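Local coordinates for haemagglutinin I (Physarum polycephalum, PDB 3A5P), which agglutinates red blood cells as a lectin, probably by binding sugars on their surface through a small domain with the legume lectin fold, at residues V5-N10 and A78-G83; A15-Y20 and V32-Y37; S43-K48 and D62-Q67; V50-Y55 and G69-G74; I56-G61 and Q96-K101. All coordinates share one frame; numbering follows the deposited sequence. Where two conformers were deposited one is given.

Interaction 1: residues V5-N10 and A78-G83; sequences VQIVDN and ATFTAG
Val8 and Thr79 sit at the middle of a parallel strand pairing, in which strand 3-10 forms the border of the four-stranded mixed sheet and strand 74-81 is its neighbour. The backbone bonds alternate along the pair. Ala78 N donates a hydrogen bond to Gln6 O, Val8 N to Ala78 O, and Phe80 N to Val8 O at 2.8 Å. The last of these is almost straight, with an N-H...O angle of 174°. At the far end the pairing weakens: the weak bond from Asn10 N to Phe80 O is bent to 126°, and a water links Asn10 O to Ala82 N where the chains part. This sheet is one of the two that make the legume-lectin-like sandwich, and its two faces differ. Val8 and Thr79 share one face, side by side and pointing the same way. Each has a methyl anti to its own backbone N, and these two, Val8 CG1 and Thr79 CG2, meet at 3.9 Å. On the other face Ile7, Ala78 and Phe80 turn inward. Val8 O lies at the edge of the Phe80 ring, 3.7 Å from CD2. Beyond the ring lie Leu17, Val32 and Val34 of the other sheet. Asp9 spends its carboxylate on the chain that follows, accepting from the backbone N of Ala11, Leu13 and Gly14.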
# COMPACT_ATOMS: atom_id res chain seq x y z
N VAL A 5 -1.40 -8.63 -12.10
CA VAL A 5 -1.26 -9.34 -10.83
C VAL A 5 -2.56 -10.12 -10.58
O VAL A 5 -3.67 -9.54 -10.63
CB VAL A 5 -0.98 -8.39 -9.63
CG1 VAL A 5 -0.84 -9.20 -8.34
CG2 VAL A 5 0.30 -7.56 -9.87
N GLN A 6 -2.41 -11.42 -10.34
CA GLN A 6 -3.54 -12.30 -9.97
C GLN A 6 -3.45 -12.64 -8.50
O GLN A 6 -2.36 -12.88 -7.99
CB GLN A 6 -3.49 -13.59 -10.77
CG GLN A 6 -3.97 -13.43 -12.20
CD GLN A 6 -5.48 -13.33 -12.27
OE1 GLN A 6 -6.20 -14.14 -11.64
NE2 GLN A 6 -5.97 -12.34 -12.99
N ILE A 7 -4.58 -12.68 -7.81
CA ILE A 7 -4.55 -13.00 -6.38
C ILE A 7 -5.40 -14.24 -6.12
O ILE A 7 -6.54 -14.34 -6.60
CB ILE A 7 -4.95 -11.78 -5.49
CG1 ILE A 7 -6.34 -11.26 -5.89
CG2 ILE A 7 -3.88 -10.66 -5.57
CD1 ILE A 7 -6.96 -10.29 -4.89
N VAL A 8 -4.82 -15.21 -5.41
CA VAL A 8 -5.52 -16.46 -5.08
C VAL A 8 -5.60 -16.50 -3.57
O VAL A 8 -4.57 -16.51 -2.89
CB VAL A 8 -4.79 -17.73 -5.63
CG1 VAL A 8 -5.48 -18.99 -5.19
CG2 VAL A 8 -4.67 -17.68 -7.17
N ASP A 9 -6.84 -16.50 -3.06
CA ASP A 9 -7.09 -16.45 -1.63
C ASP A 9 -7.34 -17.86 -1.07
O ASP A 9 -8.48 -18.34 -1.08
CB ASP A 9 -8.28 -15.54 -1.35
CG ASP A 9 -8.59 -15.38 0.14
OD1 ASP A 9 -7.82 -15.85 1.00
OD2 ASP A 9 -9.63 -14.77 0.45
N ASN A 10 -6.28 -18.51 -0.62
CA ASN A 10 -6.43 -19.78 0.09
C ASN A 10 -6.23 -19.61 1.59
O ASN A 10 -5.82 -20.54 2.29
CB ASN A 10 -5.50 -20.86 -0.48
CG ASN A 10 -5.91 -21.29 -1.87
OD1 ASN A 10 -7.09 -21.21 -2.23
ND2 ASN A 10 -4.94 -21.68 -2.68
N ALA A 78 -0.12 -14.08 -6.86
CA ALA A 78 0.18 -14.16 -5.42
C ALA A 78 -0.87 -15.05 -4.76
O ALA A 78 -2.07 -14.72 -4.79
CB ALA A 78 0.19 -12.77 -4.78
N THR A 79 -0.41 -16.16 -4.18
CA THR A 79 -1.30 -17.11 -3.51
C THR A 79 -1.14 -16.99 -2.00
O THR A 79 -0.03 -17.15 -1.46
CB THR A 79 -1.06 -18.59 -3.98
OG1 THR A 79 -1.20 -18.67 -5.40
CG2 THR A 79 -2.09 -19.56 -3.31
N PHE A 80 -2.26 -16.73 -1.33
CA PHE A 80 -2.28 -16.50 0.10
C PHE A 80 -2.71 -17.74 0.87
O PHE A 80 -3.67 -18.37 0.52
CB PHE A 80 -3.21 -15.33 0.40
CG PHE A 80 -2.64 -14.02 -0.08
CD1 PHE A 80 -1.96 -13.18 0.81
CD2 PHE A 80 -2.72 -13.68 -1.42
CE1 PHE A 80 -1.41 -11.97 0.35
CE2 PHE A 80 -2.15 -12.48 -1.91
CZ PHE A 80 -1.50 -11.63 -1.02
N THR A 81 -1.95 -18.08 1.91
CA THR A 81 -2.40 -19.13 2.85
C THR A 81 -2.30 -18.60 4.28
O THR A 81 -1.60 -17.59 4.53
CB THR A 81 -1.60 -20.44 2.66
OG1 THR A 81 -0.20 -20.12 2.54
CG2 THR A 81 -2.10 -21.18 1.40
N ALA A 82 -2.99 -19.27 5.19
CA ALA A 82 -3.10 -18.83 6.59
C ALA A 82 -1.71 -18.64 7.21
O ALA A 82 -0.74 -19.33 6.85
CB ALA A 82 -3.89 -19.85 7.41
N GLY A 83 -1.64 -17.70 8.14
CA GLY A 83 -0.34 -17.36 8.76
C GLY A 83 0.44 -16.30 8.00
O GLY A 83 1.64 -16.13 8.23
O HOH W 1 -4.54 -21.49 4.48

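Interaction 2: residues A15-Y20 and V32-Y37; sequences ANLALY and VTVTGY
Asn16 and Thr35 meet at the end of the antiparallel pair of strands 17-20 and 30-34, just past strand 30-34. Followed outward, Asn16 CB lies 4.1 Å from Thr35 CB, CG stays at a similar distance from that atom, and OD1 at the tip closes to 3.6 Å from Thr35 OG1. A water fills in for a direct bond there, donating to Asn16 OD1 and hydrogen-bonded to Thr35 OG1. Behind the side chain, Asn16 O accepts from Thr35 N at 3.0 Å. Ala18 and Thr33 form the hydrogen-bonded pair, Thr33 N reaching Ala18 O at 2.8 Å with an angle of 176°. Thr33 OG1 stands at the edge of the Tyr20 ring, 3.4 Å from CE2. On the opposite face Leu17 CD1 touches both Val32 CG1, at 3.6 Å, and Val34 CG2. That leucine and valine face packs on Ile7 and Phe80 of the other sheet, whereas Tyr20 stacks on Tyr20 of the second subunit, so this border hairpin serves both the sandwich core and the dimer interface.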
# COMPACT_ATOMS: atom_id res chain seq x y z
N ALA A 15 -12.77 -10.25 1.94
CA ALA A 15 -12.71 -8.83 1.59
C ALA A 15 -11.56 -8.10 2.26
O ALA A 15 -11.34 -6.93 1.98
CB ALA A 15 -14.05 -8.12 1.89
N ASN A 16 -10.81 -8.79 3.13
CA ASN A 16 -9.59 -8.21 3.70
C ASN A 16 -8.48 -8.09 2.67
O ASN A 16 -7.55 -7.30 2.85
CB ASN A 16 -9.07 -9.01 4.89
CG ASN A 16 -9.98 -8.89 6.12
OD1 ASN A 16 -10.49 -7.82 6.40
ND2 ASN A 16 -10.16 -9.99 6.84
N LEU A 17 -8.59 -8.87 1.60
CA LEU A 17 -7.55 -8.98 0.59
C LEU A 17 -8.02 -8.32 -0.71
O LEU A 17 -9.12 -8.63 -1.20
CB LEU A 17 -7.19 -10.46 0.32
CG LEU A 17 -6.37 -10.80 -0.94
CD1 LEU A 17 -4.97 -10.17 -0.87
CD2 LEU A 17 -6.28 -12.31 -1.13
N ALA A 18 -7.22 -7.39 -1.22
CA ALA A 18 -7.56 -6.73 -2.49
C ALA A 18 -6.35 -6.19 -3.24
O ALA A 18 -5.34 -5.81 -2.64
CB ALA A 18 -8.55 -5.60 -2.25
N LEU A 19 -6.49 -6.11 -4.55
CA LEU A 19 -5.49 -5.48 -5.42
C LEU A 19 -5.97 -4.08 -5.85
O LEU A 19 -7.13 -3.92 -6.26
CB LEU A 19 -5.28 -6.34 -6.66
CG LEU A 19 -4.39 -5.82 -7.80
CD1 LEU A 19 -2.91 -5.81 -7.40
CD2 LEU A 19 -4.62 -6.69 -9.06
N TYR A 20 -5.07 -3.10 -5.77
CA TYR A 20 -5.29 -1.73 -6.29
C TYR A 20 -4.07 -1.23 -7.09
O TYR A 20 -2.92 -1.35 -6.63
CB TYR A 20 -5.53 -0.74 -5.14
CG TYR A 20 -6.70 -1.11 -4.26
CD1 TYR A 20 -8.01 -0.98 -4.72
CD2 TYR A 20 -6.49 -1.65 -3.00
CE1 TYR A 20 -9.10 -1.37 -3.94
CE2 TYR A 20 -7.58 -2.02 -2.18
CZ TYR A 20 -8.87 -1.87 -2.66
OH TYR A 20 -9.97 -2.26 -1.90
N VAL A 32 -0.92 -5.01 -3.50
CA VAL A 32 -1.79 -6.03 -2.90
C VAL A 32 -1.89 -5.73 -1.41
O VAL A 32 -0.88 -5.71 -0.70
CB VAL A 32 -1.29 -7.48 -3.15
CG1 VAL A 32 -2.20 -8.47 -2.43
CG2 VAL A 32 -1.31 -7.78 -4.63
N THR A 33 -3.13 -5.50 -0.97
CA THR A 33 -3.39 -5.04 0.38
C THR A 33 -4.11 -6.12 1.18
O THR A 33 -4.97 -6.81 0.65
CB THR A 33 -4.23 -3.74 0.39
OG1 THR A 33 -5.50 -3.97 -0.28
CG2 THR A 33 -3.43 -2.58 -0.28
N VAL A 34 -3.72 -6.27 2.45
CA VAL A 34 -4.39 -7.21 3.37
C VAL A 34 -4.55 -6.46 4.67
O VAL A 34 -3.55 -5.99 5.26
CB VAL A 34 -3.54 -8.51 3.63
CG1 VAL A 34 -4.31 -9.48 4.57
CG2 VAL A 34 -3.17 -9.20 2.32
N THR A 35 -5.79 -6.32 5.12
CA THR A 35 -6.09 -5.51 6.30
C THR A 35 -5.23 -5.96 7.47
O THR A 35 -5.20 -7.17 7.80
CB THR A 35 -7.57 -5.65 6.66
OG1 THR A 35 -8.36 -5.06 5.62
CG2 THR A 35 -7.86 -4.98 8.01
N GLY A 36 -4.53 -5.00 8.08
CA GLY A 36 -3.71 -5.26 9.26
C GLY A 36 -2.24 -5.38 8.92
O GLY A 36 -1.38 -5.37 9.81
N TYR A 37 -1.94 -5.50 7.62
CA TYR A 37 -0.57 -5.68 7.18
C TYR A 37 -0.11 -4.60 6.22
O TYR A 37 -0.94 -3.91 5.63
CB TYR A 37 -0.43 -7.03 6.47
CG TYR A 37 -0.80 -8.19 7.37
CD1 TYR A 37 0.15 -8.76 8.22
CD2 TYR A 37 -2.11 -8.67 7.40
CE1 TYR A 37 -0.19 -9.82 9.07
CE2 TYR A 37 -2.47 -9.74 8.24
CZ TYR A 37 -1.49 -10.30 9.07
OH TYR A 37 -1.81 -11.34 9.90
O HOH W 2 -7.51 -5.01 1.36
O HOH W 3 -10.97 -4.97 6.04

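Interaction 3: residues S43-K48 and D62-Q67; sequences SEIGPK and DDRAFQ
Arg64 and Gln67 both start with CG anti to the backbone N (chi1 -164° and -171°), and in both the CB already points toward the loop around Gly46 and Pro47; the later torsions complete the approach. Gln67 stays extended as far as CD, and NE2 donates to Pro47 O at 3.0 Å; the bond is nearly straight and the carbonyl oxygen lies in the amide plane. Arg64 bends at chi3, and NH2 reaches Gly46 O at 2.8 Å. That bond is more bent, and the nitrogen stands above the carbonyl plane. Ile45 CG2 touches the same NH2 at 3.5 Å. Gly46 O belongs to the cis Gly46-Pro47 peptide and Pro47 O to the next one, so two successive carbonyls are each taken by a side chain. Between the two side chains in sequence, Ala65 and Phe66 both face Val58, a classic beta bulge in the border strand 63-70 of the five-stranded sheet. Lys48 CA adds a contact with Gln67 OE1, at 3.5 Å. The amide of Gln67 also reaches further along the loop, since OE1 accepts from the backbone N of Thr49 and Val50, and NE2 has a second partner in Thr57 OG1. Arg64 NH2 likewise forms a salt bridge with the C-terminal OXT of Ala104 in the second subunit.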
# COMPACT_ATOMS: atom_id res chain seq x y z
N SER A 43 6.26 -3.40 -8.87
CA SER A 43 6.62 -2.26 -9.73
C SER A 43 7.87 -2.54 -10.55
O SER A 43 8.54 -3.56 -10.35
CB SER A 43 6.82 -0.98 -8.88
OG SER A 43 8.01 -1.03 -8.10
N GLU A 44 8.18 -1.62 -11.46
CA GLU A 44 9.34 -1.75 -12.32
C GLU A 44 10.59 -1.03 -11.78
O GLU A 44 11.40 -0.52 -12.55
CB GLU A 44 8.96 -1.32 -13.75
CG GLU A 44 7.92 -2.25 -14.34
CD GLU A 44 7.64 -2.05 -15.83
OE1 GLU A 44 8.09 -1.04 -16.42
OE2 GLU A 44 6.92 -2.91 -16.39
N ILE A 45 10.76 -1.02 -10.46
CA ILE A 45 11.98 -0.44 -9.86
C ILE A 45 13.19 -1.31 -10.18
O ILE A 45 13.21 -2.50 -9.87
CB ILE A 45 11.84 -0.21 -8.34
CG1 ILE A 45 10.84 0.92 -8.10
CG2 ILE A 45 13.21 0.13 -7.69
CD1 ILE A 45 10.34 1.00 -6.68
N GLY A 46 14.21 -0.71 -10.82
CA GLY A 46 15.36 -1.47 -11.28
C GLY A 46 16.53 -1.54 -10.31
O GLY A 46 16.43 -1.13 -9.16
N PRO A 47 17.67 -2.10 -10.79
CA PRO A 47 17.86 -2.62 -12.15
C PRO A 47 17.32 -4.04 -12.30
O PRO A 47 16.92 -4.66 -11.31
CB PRO A 47 19.38 -2.61 -12.30
CG PRO A 47 19.87 -2.91 -10.92
CD PRO A 47 18.88 -2.26 -9.96
N LYS A 48 17.30 -4.55 -13.54
CA LYS A 48 16.93 -5.94 -13.78
C LYS A 48 18.05 -6.85 -13.30
O LYS A 48 19.20 -6.72 -13.75
CB LYS A 48 16.63 -6.19 -15.25
CG LYS A 48 16.18 -7.63 -15.52
CD LYS A 48 15.38 -7.79 -16.81
CE LYS A 48 16.26 -7.86 -18.05
NZ LYS A 48 17.20 -9.01 -18.00
N ASP A 62 8.24 -1.65 3.25
CA ASP A 62 9.37 -0.79 2.87
C ASP A 62 10.42 -1.54 2.04
O ASP A 62 11.12 -0.96 1.21
CB ASP A 62 10.11 -0.27 4.12
CG ASP A 62 9.42 0.92 4.82
OD1 ASP A 62 8.21 0.97 4.97
OD2 ASP A 62 10.14 1.81 5.32
N ASP A 63 10.54 -2.83 2.31
CA ASP A 63 11.74 -3.58 1.92
C ASP A 63 11.64 -4.37 0.62
O ASP A 63 10.63 -5.01 0.33
CB ASP A 63 12.15 -4.49 3.06
CG ASP A 63 12.38 -3.73 4.35
OD1 ASP A 63 13.00 -2.62 4.33
OD2 ASP A 63 11.92 -4.24 5.38
N ARG A 64 12.71 -4.32 -0.16
CA ARG A 64 12.75 -5.10 -1.37
C ARG A 64 12.78 -6.58 -1.00
O ARG A 64 13.67 -7.05 -0.27
CB ARG A 64 13.92 -4.71 -2.24
CG ARG A 64 13.77 -5.23 -3.64
CD ARG A 64 15.05 -5.09 -4.36
NE ARG A 64 15.14 -3.83 -5.06
CZ ARG A 64 15.29 -3.72 -6.37
NH1 ARG A 64 15.36 -4.81 -7.12
NH2 ARG A 64 15.39 -2.53 -6.93
N ALA A 65 11.76 -7.31 -1.45
CA ALA A 65 11.61 -8.73 -1.15
C ALA A 65 12.39 -9.58 -2.17
O ALA A 65 13.26 -10.39 -1.79
CB ALA A 65 10.13 -9.11 -1.14
N PHE A 66 12.09 -9.39 -3.45
CA PHE A 66 12.74 -10.12 -4.56
C PHE A 66 12.27 -9.56 -5.89
O PHE A 66 11.37 -8.71 -5.92
CB PHE A 66 12.47 -11.65 -4.52
CG PHE A 66 11.06 -12.02 -4.09
CD1 PHE A 66 9.98 -11.88 -4.97
CD2 PHE A 66 10.82 -12.52 -2.80
CE1 PHE A 66 8.67 -12.22 -4.57
CE2 PHE A 66 9.51 -12.86 -2.39
CZ PHE A 66 8.44 -12.72 -3.28
N GLN A 67 12.84 -10.07 -6.98
CA GLN A 67 12.41 -9.67 -8.30
C GLN A 67 11.98 -10.91 -9.06
O GLN A 67 12.61 -11.98 -8.94
CB GLN A 67 13.56 -8.97 -9.02
CG GLN A 67 13.15 -8.31 -10.33
CD GLN A 67 14.32 -7.53 -10.94
OE1 GLN A 67 15.07 -8.07 -11.76
NE2 GLN A 67 14.52 -6.29 -10.49

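Interaction 4: residues V50-Y55 and G69-G74; sequences VHQSWY and GYEGGG
Trp54 and Tyr70 carry the flat groups of this contact. Over one face of the Tyr70 ring lies Trp54 CB, 3.4 Å from the ring centroid and offset toward CZ, a close CH-pi contact. At the ring's edge stand the carbonyl oxygens of Tyr55 and Gly72. The indole itself is turned obliquely to the phenol, the planes at 45°, and the centre of one of its faces is covered by the CB of its neighbour Ser53. Tyr70 CG sits between its own backbone N and carbonyl carbon (chi1 71°), and one face of the ring is turned to Trp54 CB. The same two residues form the hydrogen-bonded pair at the end of the antiparallel hairpin 54-60/63-70, with Tyr70 N to Trp54 O at 2.9 Å and a longer return bond from Trp54 N to Tyr70 O. At Gly69 the approach is tight: Gln52 OE1 comes within 3.4 Å of Gly69 CA. Glu71 bends back at chi2 to grip Ser53 twice. Ser53 OG donates to the syn lone pair of OE1 at 2.6 Å, and Ser53 N meets OE2 at 2.9 Å from above the carboxylate plane. A water joins Tyr55 O to Tyr70 OH, which also bonds Val2 N. With both oxygens of Glu71 accepting hydrogen bonds from Ser53, its hydroxyl and its backbone N-H, the carboxylate is probably ionised, and it ties segment 69-74 to the loop residue just before strand 54-60.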
# COMPACT_ATOMS: atom_id res chain seq x y z
N VAL A 50 17.02 -10.36 -12.81
CA VAL A 50 16.56 -11.65 -13.35
C VAL A 50 17.06 -11.89 -14.78
O VAL A 50 17.39 -10.94 -15.50
CB VAL A 50 15.01 -11.77 -13.30
CG1 VAL A 50 14.51 -11.76 -11.86
CG2 VAL A 50 14.35 -10.64 -14.10
N HIS A 51 17.10 -13.17 -15.18
CA HIS A 51 17.60 -13.53 -16.51
C HIS A 51 16.59 -13.33 -17.64
O HIS A 51 16.98 -13.16 -18.81
CB HIS A 51 18.19 -14.96 -16.51
CG HIS A 51 19.47 -15.09 -15.74
ND1 HIS A 51 19.94 -16.29 -15.27
CD2 HIS A 51 20.37 -14.15 -15.35
CE1 HIS A 51 21.07 -16.10 -14.62
NE2 HIS A 51 21.35 -14.81 -14.65
N GLN A 52 15.29 -13.32 -17.31
CA GLN A 52 14.25 -13.12 -18.32
C GLN A 52 14.31 -11.72 -18.94
O GLN A 52 14.95 -10.83 -18.38
CB GLN A 52 12.86 -13.39 -17.73
CG GLN A 52 12.62 -14.85 -17.30
CD GLN A 52 13.32 -15.23 -16.00
OE1 GLN A 52 13.71 -14.36 -15.21
NE2 GLN A 52 13.46 -16.53 -15.75
N SER A 53 13.65 -11.55 -20.09
CA SER A 53 13.59 -10.26 -20.80
C SER A 53 13.04 -9.13 -19.92
O SER A 53 13.57 -8.01 -19.94
CB SER A 53 12.72 -10.35 -22.05
OG SER A 53 13.11 -11.41 -22.92
N TRP A 54 11.98 -9.45 -19.16
CA TRP A 54 11.22 -8.45 -18.40
C TRP A 54 11.14 -8.82 -16.93
O TRP A 54 11.29 -9.99 -16.58
CB TRP A 54 9.80 -8.31 -18.95
CG TRP A 54 9.73 -8.37 -20.43
CD1 TRP A 54 9.06 -9.27 -21.18
CD2 TRP A 54 10.40 -7.49 -21.34
NE1 TRP A 54 9.24 -9.01 -22.52
CE2 TRP A 54 10.07 -7.92 -22.65
CE3 TRP A 54 11.24 -6.38 -21.19
CZ2 TRP A 54 10.55 -7.28 -23.79
CZ3 TRP A 54 11.72 -5.74 -22.32
CH2 TRP A 54 11.37 -6.19 -23.60
N TYR A 55 10.86 -7.83 -16.09
CA TYR A 55 10.90 -8.05 -14.65
C TYR A 55 9.80 -7.28 -13.91
O TYR A 55 9.22 -6.31 -14.42
CB TYR A 55 12.29 -7.70 -14.08
CG TYR A 55 12.56 -6.21 -14.04
CD1 TYR A 55 12.21 -5.45 -12.93
CD2 TYR A 55 13.14 -5.56 -15.14
CE1 TYR A 55 12.42 -4.07 -12.90
CE2 TYR A 55 13.38 -4.17 -15.12
CZ TYR A 55 13.01 -3.44 -14.00
OH TYR A 55 13.23 -2.08 -13.93
N GLY A 69 10.80 -12.51 -12.98
CA GLY A 69 11.02 -12.35 -14.42
C GLY A 69 9.87 -12.92 -15.22
O GLY A 69 9.12 -13.82 -14.75
N TYR A 70 9.71 -12.40 -16.43
CA TYR A 70 8.69 -12.92 -17.34
C TYR A 70 9.04 -12.67 -18.81
O TYR A 70 9.86 -11.81 -19.16
CB TYR A 70 7.29 -12.35 -16.99
CG TYR A 70 7.08 -10.88 -17.31
CD1 TYR A 70 6.57 -10.47 -18.55
CD2 TYR A 70 7.40 -9.88 -16.37
CE1 TYR A 70 6.37 -9.13 -18.85
CE2 TYR A 70 7.21 -8.50 -16.67
CZ TYR A 70 6.70 -8.15 -17.93
OH TYR A 70 6.52 -6.83 -18.25
N GLU A 71 8.42 -13.48 -19.66
CA GLU A 71 8.44 -13.29 -21.09
C GLU A 71 7.00 -13.05 -21.52
O GLU A 71 6.06 -13.45 -20.81
CB GLU A 71 8.98 -14.55 -21.78
CG GLU A 71 10.37 -14.97 -21.35
CD GLU A 71 11.45 -13.99 -21.77
OE1 GLU A 71 11.21 -13.16 -22.69
OE2 GLU A 71 12.55 -14.06 -21.18
N GLY A 72 6.81 -12.41 -22.67
CA GLY A 72 5.48 -12.12 -23.19
C GLY A 72 4.72 -11.18 -22.27
O GLY A 72 5.34 -10.31 -21.64
N GLY A 73 3.41 -11.36 -22.17
CA GLY A 73 2.59 -10.62 -21.21
C GLY A 73 2.66 -11.30 -19.85
O GLY A 73 2.17 -12.42 -19.68
N GLY A 74 3.27 -10.62 -18.88
CA GLY A 74 3.49 -11.19 -17.54
C GLY A 74 2.25 -11.27 -16.66
O GLY A 74 1.37 -10.42 -16.73
O HOH W 4 8.11 -5.23 -16.63

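Interaction 5: residues I56-G61 and Q96-K101; sequences ITVHNG and QHLTLK
Across the interior of the sandwich, Val58 and Asn60 of strand 54-60 face Leu98, Thr99 and Lys101 of the chain that runs through strand 96-99. The two strands belong to different sheets; the axes of segments 56-60 and 96-99 approach to 9.1 Å, with their directions 21° apart, so side chains rather than backbones bridge the gap. Deep in the layer the meeting is apolar and loose, Val58 CG1 lying 4.1 Å from Leu98 CD2. Asn60 then supplies the polar link. With CG anti to the backbone N (chi1 -170°), the amide that follows meets Thr99 and Lys101. There ND2 donates to Thr99 O at 2.9 Å, with the oxygen in the amide plane but the nitrogen above the plane of the carbonyl. OD1 accepts a hydrogen bond from a water that in turn accepts from Lys101 N, while Leu98 CD1 packs against ND2 at 3.8 Å. Lys101 lies over one face of this amide, its CD 3.4 Å from both CG and OD1 of Asn60, and the bent chain brings NZ to Asn60 O at 2.7 Å. The ammonium group also forms salt bridges with Asp63 and with Asp62 of the second subunit. Thus each end of the buried amide has a hydrogen-bond partner, ND2 a carbonyl and OD1 a water, and the lysine charge, set among a carbonyl and two carboxylates, is probably stabilised where the sheets meet the dimer partner.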
# COMPACT_ATOMS: atom_id res chain seq x y z
N ILE A 56 9.51 -7.78 -12.70
CA ILE A 56 8.62 -7.13 -11.74
C ILE A 56 9.32 -7.22 -10.38
O ILE A 56 9.65 -8.32 -9.91
CB ILE A 56 7.25 -7.85 -11.63
CG1 ILE A 56 6.61 -8.04 -13.02
CG2 ILE A 56 6.29 -7.02 -10.69
CD1 ILE A 56 5.41 -9.05 -13.04
N THR A 57 9.55 -6.06 -9.77
CA THR A 57 10.16 -5.97 -8.44
C THR A 57 9.08 -5.95 -7.37
O THR A 57 8.04 -5.32 -7.54
CB THR A 57 11.04 -4.74 -8.33
OG1 THR A 57 12.08 -4.86 -9.31
CG2 THR A 57 11.64 -4.64 -6.94
N VAL A 58 9.33 -6.68 -6.30
CA VAL A 58 8.35 -6.81 -5.22
C VAL A 58 8.93 -6.20 -3.95
O VAL A 58 10.06 -6.55 -3.53
CB VAL A 58 7.96 -8.29 -5.01
CG1 VAL A 58 6.94 -8.45 -3.86
CG2 VAL A 58 7.39 -8.86 -6.30
N HIS A 59 8.17 -5.27 -3.36
CA HIS A 59 8.49 -4.74 -2.04
C HIS A 59 7.50 -5.23 -1.00
O HIS A 59 6.27 -5.18 -1.19
CB HIS A 59 8.54 -3.21 -2.07
CG HIS A 59 9.78 -2.66 -2.69
ND1 HIS A 59 9.94 -2.55 -4.05
CD2 HIS A 59 10.94 -2.23 -2.13
CE1 HIS A 59 11.14 -2.07 -4.31
NE2 HIS A 59 11.76 -1.85 -3.16
N ASN A 60 8.02 -5.75 0.10
CA ASN A 60 7.19 -6.17 1.23
C ASN A 60 7.21 -5.02 2.24
O ASN A 60 8.18 -4.85 3.00
CB ASN A 60 7.72 -7.49 1.81
CG ASN A 60 6.76 -8.12 2.82
OD1 ASN A 60 5.66 -7.62 3.07
ND2 ASN A 60 7.20 -9.22 3.41
N GLY A 61 6.16 -4.19 2.23
CA GLY A 61 6.20 -2.93 2.96
C GLY A 61 7.34 -2.10 2.37
O GLY A 61 7.40 -1.91 1.13
N GLN A 96 8.46 -17.56 -5.32
CA GLN A 96 9.18 -17.01 -4.18
C GLN A 96 8.21 -16.70 -3.06
O GLN A 96 7.09 -16.26 -3.30
CB GLN A 96 9.97 -15.78 -4.62
CG GLN A 96 11.01 -16.15 -5.69
CD GLN A 96 11.92 -15.03 -6.01
OE1 GLN A 96 12.83 -14.72 -5.25
NE2 GLN A 96 11.69 -14.41 -7.16
N HIS A 97 8.65 -16.96 -1.83
CA HIS A 97 7.80 -16.81 -0.67
C HIS A 97 8.14 -15.53 0.11
O HIS A 97 9.30 -15.14 0.20
CB HIS A 97 7.99 -18.04 0.23
CG HIS A 97 7.26 -17.97 1.53
ND1 HIS A 97 7.84 -17.49 2.69
CD2 HIS A 97 6.00 -18.35 1.87
CE1 HIS A 97 6.97 -17.56 3.68
NE2 HIS A 97 5.84 -18.07 3.21
N LEU A 98 7.11 -14.90 0.68
CA LEU A 98 7.29 -13.91 1.74
C LEU A 98 6.20 -14.08 2.79
O LEU A 98 5.22 -14.82 2.59
CB LEU A 98 7.29 -12.46 1.17
CG LEU A 98 6.03 -11.96 0.43
CD1 LEU A 98 4.92 -11.48 1.39
CD2 LEU A 98 6.34 -10.82 -0.60
N THR A 99 6.38 -13.40 3.91
CA THR A 99 5.35 -13.34 4.93
C THR A 99 4.97 -11.91 5.18
O THR A 99 5.83 -11.01 5.29
CB THR A 99 5.77 -14.00 6.25
OG1 THR A 99 7.05 -13.50 6.66
CG2 THR A 99 5.83 -15.49 6.08
N LEU A 100 3.65 -11.71 5.24
CA LEU A 100 3.05 -10.40 5.51
C LEU A 100 3.61 -9.81 6.80
O LEU A 100 3.85 -10.53 7.77
CB LEU A 100 1.53 -10.54 5.63
CG LEU A 100 0.80 -10.94 4.34
CD1 LEU A 100 -0.72 -11.12 4.58
CD2 LEU A 100 1.08 -9.96 3.19
N LYS A 101 3.80 -8.50 6.79
CA LYS A 101 4.32 -7.78 7.96
C LYS A 101 3.20 -7.04 8.65
O LYS A 101 2.54 -6.18 8.04
CB LYS A 101 5.41 -6.81 7.52
CG LYS A 101 6.65 -7.52 7.04
CD LYS A 101 7.31 -6.78 5.89
CE LYS A 101 7.95 -5.51 6.31
NZ LYS A 101 9.15 -5.25 5.48
O HOH W 5 3.31 -7.12 4.44

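How the interactions relate
From the N terminus, strand 3-10 opens the long loop that interaction 1 closes at strand 74-81. Interaction 2 is nested inside it as a short hairpin, complete before the next contact begins. Interactions 3 and 4 are also nested there but cross each other, segments 43-48 and 50-55 waiting in turn for 62-67 and 69-74; Glu44 O and Tyr55 OH join them. Interaction 5 starts at 56-61, inside all three of those spans, and closes beyond them at 96-101, crossing interactions 1, 3 and 4. Interactions 1 and 2 meet through Phe80 across the core, and Leu100 brings interaction 5 against both, tying the two sheets together.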